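Protein BIM1 (Saccharomyces cerevisiae, PDB 2QJX) binds microtubules at their plus ends, its calponin-homology domain forming the part of the longer protein described here. Local coordinates at residues A[94-97]-A[98-101]; A[116-120]-A[121-125]. All coordinates share one frame; numbering follows the deposited sequence.

Contact 1 of 2, residues A[94-97]-A[98-101]; sequences KFQD and NLEF
Lys94 and Asn98 meet across the first turn of helix 95-112 in the calponin-homology domain, with Lys94 at the N-cap position. Three kinds of interaction meet in this first turn, and the bonds to Lys94 O illustrate how a side chain can join the backbone at the start of a helix.

The first is hydrogen bonding to main-chain carbonyls. Leu99 N, Glu100 N and Phe101 N bond to the oxygens of Phe95, Gln96 and Asp97, the regular i to i+4 ladder. The earliest rung is different: Asn98 N reaches Lys94 O only weakly, at 3.5 Å. The amide nitrogen Asn98 ND2, by contrast, lies 2.8 Å from Lys94 O and donates to it almost straight. With CG beside its own backbone N (chi1 -76°), the Asn98 side chain folds back toward that carbonyl, which lies close to the amide plane. The buried amide is also held from outside: ND2 donates to Leu90 O, and OD1 bonds to the hydroxyl of Tyr39, so both of its polar atoms are satisfied.

Apolar packing forms the second kind. Phe95 and Leu99 run side by side in the same direction; Leu99 CD2 sits 3.9 Å from Phe95 CE2, while Leu99 CB lies over one face of the ring. Both side chains also touch Arg12 of helix 12-23, whereas Phe101 packs on helix 62-78 and meets Tyr39 edge to face.

The third is a polar pair on the exposed side, between Gln96 and Glu100. A bend at chi2 (54°) turns the Gln96 amide along the helix, its plane 53° from that of the carboxylate. Gln96 NE2 donates to the anti side of Glu100 OE2 over 3.1 Å, with the acceptor nearly within the amide plane.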
loop_
_atom_site.group_PDB
_atom_site.type_symbol
_atom_site.label_atom_id
_atom_site.label_comp_id
_atom_site.label_asym_id
_atom_site.label_seq_id
_atom_site.Cartn_x
_atom_site.Cartn_y
_atom_site.Cartn_z
ATOM N N LYS A 94 6.691 8.777 8.848
ATOM C CA LYS A 94 6.098 9.561 9.928
ATOM C C LYS A 94 4.682 9.027 10.167
ATOM O O LYS A 94 3.975 8.694 9.217
ATOM C CB LYS A 94 6.057 11.043 9.536
ATOM C CG LYS A 94 5.569 11.971 10.640
ATOM C CD LYS A 94 5.601 13.434 10.202
ATOM C CE LYS A 94 5.066 14.352 11.292
ATOM N NZ LYS A 94 5.120 15.792 10.900
ATOM N N PHE A 95 4.274 8.947 11.431
ATOM C CA PHE A 95 2.957 8.420 11.794
ATOM C C PHE A 95 1.729 9.092 11.173
ATOM O O PHE A 95 0.936 8.446 10.486
ATOM C CB PHE A 95 2.788 8.436 13.320
ATOM C CG PHE A 95 1.435 7.969 13.782
ATOM C CD1 PHE A 95 1.127 6.615 13.824
ATOM C CD2 PHE A 95 0.452 8.889 14.136
ATOM C CE1 PHE A 95 -0.137 6.181 14.208
ATOM C CE2 PHE A 95 -0.817 8.468 14.521
ATOM C CZ PHE A 95 -1.114 7.111 14.557
ATOM N N GLN A 96 1.567 10.383 11.427
ATOM C CA GLN A 96 0.402 11.117 10.941
ATOM C C GLN A 96 0.139 11.063 9.438
ATOM O O GLN A 96 -0.993 10.814 9.015
ATOM C CB GLN A 96 0.488 12.578 11.396
ATOM C CG GLN A 96 -0.814 13.348 11.278
ATOM C CD GLN A 96 -1.959 12.661 11.993
ATOM O OE1 GLN A 96 -1.780 12.086 13.066
ATOM N NE2 GLN A 96 -3.151 12.730 11.408
ATOM N N ASP A 97 1.174 11.291 8.633
ATOM C CA ASP A 97 1.025 11.286 7.180
ATOM C C ASP A 97 0.567 9.924 6.659
ATOM O O ASP A 97 -0.323 9.834 5.813
ATOM C CB ASP A 97 2.349 11.670 6.522
ATOM C CG ASP A 97 2.876 13.011 7.011
ATOM O OD1 ASP A 97 2.424 14.058 6.506
ATOM O OD2 ASP A 97 3.737 13.014 7.913
ATOM N N ASN A 98 1.185 8.865 7.165
ATOM C CA ASN A 98 0.833 7.516 6.748
ATOM C C ASN A 98 -0.524 7.093 7.280
ATOM O O ASN A 98 -1.252 6.351 6.621
ATOM C CB ASN A 98 1.927 6.550 7.181
ATOM C CG ASN A 98 3.146 6.653 6.298
ATOM O OD1 ASN A 98 3.123 6.209 5.153
ATOM N ND2 ASN A 98 4.213 7.259 6.814
ATOM N N LEU A 99 -0.868 7.567 8.472
ATOM C CA LEU A 99 -2.166 7.254 9.047
ATOM C C LEU A 99 -3.242 7.777 8.098
ATOM O O LEU A 99 -4.181 7.060 7.737
ATOM C CB LEU A 99 -2.332 7.927 10.413
ATOM C CG LEU A 99 -3.733 7.755 11.015
ATOM C CD1 LEU A 99 -3.933 6.306 11.445
ATOM C CD2 LEU A 99 -3.910 8.684 12.201
ATOM N N GLU A 100 -3.094 9.035 7.695
ATOM C CA GLU A 100 -4.053 9.678 6.801
ATOM C C GLU A 100 -4.147 9.015 5.432
ATOM O O GLU A 100 -5.238 8.863 4.887
ATOM C CB GLU A 100 -3.702 11.160 6.626
ATOM C CG GLU A 100 -3.952 12.000 7.871
ATOM C CD GLU A 100 -3.528 13.450 7.697
ATOM O OE1 GLU A 100 -3.788 14.025 6.619
ATOM O OE2 GLU A 100 -2.948 14.018 8.647
ATOM N N PHE A 101 -3.010 8.620 4.873
ATOM C CA PHE A 101 -3.022 7.985 3.560
ATOM C C PHE A 101 -3.683 6.610 3.643
ATOM O O PHE A 101 -4.460 6.235 2.762
ATOM C CB PHE A 101 -1.592 7.863 3.015
ATOM C CG PHE A 101 -1.532 7.560 1.546
ATOM C CD1 PHE A 101 -2.017 8.472 0.614
ATOM C CD2 PHE A 101 -1.006 6.355 1.092
ATOM C CE1 PHE A 101 -1.982 8.189 -0.752
ATOM C CE2 PHE A 101 -0.967 6.062 -0.270
ATOM C CZ PHE A 101 -1.457 6.984 -1.194
#

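Contact 2 of 2, residues A[116-120]-A[121-125]; sequences SVYDP and DARRK
From Tyr118 and Asp119 the extended chain turns at Pro120 into the short helix 120-123, where Arg123 N donates to Asp119 O over 3.0 Å and Arg124 N bonds only weakly to Pro120 O. Asp119 is the N-cap and Lys125, with positive phi, is the C-prime residue of a Schellman motif, so this single turn is a compact example of a helix capped at its two ends.

The carboxylate of Asp119 supplies the N-terminal cap. With CG anti to the backbone nitrogen (chi1 -172°), Asp119 OD1 reaches forward to accept from Ala122 N at 3.1 Å. The bond is almost straight, at 176°, yet the donor stands above the carboxylate plane. Ala122 CB lies over that same face, 3.5 Å from Asp119 CG.

Tyr118 crosses Arg123 at about a right angle. Tyr118 CE1 rests 3.5 Å from Arg123 CG, and the ring and guanidinium planes are 60° apart. Beyond this apolar touch both polar ends converge on Asp44 of helix 37-47: the tyrosine OH hydrogen-bonds to its carboxylate, and Arg123 NE forms a salt bridge with it. Replacing the tyrosine by an alanine would probably leave the aliphatic part of Arg123 without its aromatic neighbour and Asp44 without one of its hydrogen bonds.

Arg124 reaches back over Pro120, whose O lies over one face of the guanidinium; Arg124 NH1 bonds to Gln41, and NH2 forms a salt bridge with Asp121 OD1, which also accepts from Asn24. The other Asp121 oxygen faces Asp119, a closeness of like charges that is probably eased by one water, which donates to Asp119 OD1 and to Asp121 OD2, 2.6 Å from each.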
loop_
_atom_site.group_PDB
_atom_site.type_symbol
_atom_site.label_atom_id
_atom_site.label_comp_id
_atom_site.label_asym_id
_atom_site.label_seq_id
_atom_site.Cartn_x
_atom_site.Cartn_y
_atom_site.Cartn_z
ATOM N N SER A 116 -14.174 -10.524 -6.931
ATOM C CA SER A 116 -13.098 -11.500 -7.085
ATOM C C SER A 116 -12.309 -11.708 -5.800
ATOM O O SER A 116 -12.184 -10.795 -4.984
ATOM C CB SER A 116 -12.146 -11.067 -8.203
ATOM O OG SER A 116 -11.499 -9.847 -7.883
ATOM N N VAL A 117 -11.779 -12.915 -5.622
ATOM C CA VAL A 117 -10.991 -13.220 -4.434
ATOM C C VAL A 117 -9.556 -12.779 -4.704
ATOM O O VAL A 117 -9.082 -12.844 -5.839
ATOM C CB VAL A 117 -11.008 -14.734 -4.109
ATOM C CG1 VAL A 117 -10.200 -15.504 -5.144
ATOM C CG2 VAL A 117 -10.453 -14.972 -2.709
ATOM N N TYR A 118 -8.873 -12.313 -3.668
ATOM C CA TYR A 118 -7.494 -11.866 -3.824
ATOM C C TYR A 118 -6.586 -12.705 -2.938
ATOM O O TYR A 118 -6.883 -12.923 -1.768
ATOM C CB TYR A 118 -7.372 -10.387 -3.442
ATOM C CG TYR A 118 -6.001 -9.797 -3.705
ATOM C CD1 TYR A 118 -5.559 -9.563 -5.008
ATOM C CD2 TYR A 118 -5.147 -9.477 -2.650
ATOM C CE1 TYR A 118 -4.294 -9.021 -5.257
ATOM C CE2 TYR A 118 -3.876 -8.936 -2.884
ATOM C CZ TYR A 118 -3.460 -8.712 -4.187
ATOM O OH TYR A 118 -2.211 -8.185 -4.422
ATOM N N ASP A 119 -5.486 -13.187 -3.506
ATOM C CA ASP A 119 -4.535 -14.000 -2.758
ATOM C C ASP A 119 -3.291 -13.142 -2.619
ATOM O O ASP A 119 -2.431 -13.143 -3.496
ATOM C CB ASP A 119 -4.191 -15.276 -3.528
ATOM C CG ASP A 119 -3.352 -16.236 -2.712
ATOM O OD1 ASP A 119 -2.649 -15.777 -1.787
ATOM O OD2 ASP A 119 -3.384 -17.450 -3.003
ATOM N N PRO A 120 -3.180 -12.398 -1.508
ATOM C CA PRO A 120 -2.025 -11.526 -1.279
ATOM C C PRO A 120 -0.677 -12.226 -1.291
ATOM O O PRO A 120 0.295 -11.708 -1.840
ATOM C CB PRO A 120 -2.346 -10.876 0.071
ATOM C CG PRO A 120 -3.156 -11.928 0.769
ATOM C CD PRO A 120 -4.075 -12.404 -0.338
ATOM N N ASP A 121 -0.612 -13.407 -0.692
ATOM C CA ASP A 121 0.641 -14.141 -0.642
ATOM C C ASP A 121 1.117 -14.555 -2.033
ATOM O O ASP A 121 2.276 -14.336 -2.391
ATOM C CB ASP A 121 0.477 -15.359 0.270
ATOM C CG ASP A 121 0.097 -14.963 1.687
ATOM O OD1 ASP A 121 0.972 -14.451 2.415
ATOM O OD2 ASP A 121 -1.081 -15.141 2.066
ATOM N N ALA A 122 0.225 -15.148 -2.818
ATOM C CA ALA A 122 0.586 -15.576 -4.165
ATOM C C ALA A 122 0.980 -14.386 -5.038
ATOM O O ALA A 122 1.913 -14.479 -5.838
ATOM C CB ALA A 122 -0.576 -16.335 -4.806
ATOM N N ARG A 123 0.276 -13.268 -4.891
ATOM C CA ARG A 123 0.595 -12.088 -5.689
ATOM C C ARG A 123 1.992 -11.549 -5.381
ATOM O O ARG A 123 2.604 -10.917 -6.242
ATOM C CB ARG A 123 -0.454 -10.984 -5.481
ATOM C CG ARG A 123 -1.836 -11.317 -6.046
ATOM C CD ARG A 123 -1.818 -11.447 -7.572
ATOM N NE ARG A 123 -1.557 -10.165 -8.225
ATOM C CZ ARG A 123 -1.399 -10.005 -9.535
ATOM N NH1 ARG A 123 -1.467 -11.051 -10.350
ATOM N NH2 ARG A 123 -1.183 -8.794 -10.035
ATOM N N ARG A 124 2.488 -11.805 -4.165
ATOM C CA ARG A 124 3.825 -11.360 -3.742
ATOM C C ARG A 124 4.859 -12.465 -3.922
ATOM O O ARG A 124 5.999 -12.310 -3.478
ATOM C CB ARG A 124 3.883 -11.028 -2.242
ATOM C CG ARG A 124 2.921 -10.037 -1.684
ATOM C CD ARG A 124 3.458 -9.581 -0.327
ATOM N NE ARG A 124 3.227 -10.509 0.784
ATOM C CZ ARG A 124 2.127 -10.508 1.536
ATOM N NH1 ARG A 124 1.158 -9.637 1.293
ATOM N NH2 ARG A 124 2.009 -11.347 2.559
ATOM N N LYS A 125 4.468 -13.577 -4.536
ATOM C CA LYS A 125 5.362 -14.724 -4.695
ATOM C C LYS A 125 5.859 -15.177 -3.320
ATOM O O LYS A 125 7.014 -15.570 -3.130
ATOM C CB LYS A 125 6.523 -14.391 -5.634
ATOM C CG LYS A 125 6.033 -14.126 -7.052
ATOM C CD LYS A 125 7.044 -14.503 -8.126
ATOM C CE LYS A 125 8.255 -13.600 -8.125
ATOM N NZ LYS A 125 9.065 -13.830 -9.361
HETATM O O HOH W 1 -3.187 -15.806 0.723
#

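Contact 1 comes first along the chain, at the start of helix 95-112, and contact 2 follows in series, where the loop after that helix leads into helix 120-123. Their centres are 25 Å apart, on opposite sides of the chain's centre, and their nearest atoms remain about 15 Å from each other. Each sets the beginning of a helix, but against different neighbours: residues 94-101 pack on helices 12-23, 62-78 and 87-90, whereas residues 116-125 are tied mainly to helix 37-47 and to the loop after helix 12-23. The chain thus crosses the all-helical domain and fastens its C-terminal stretch to the far side.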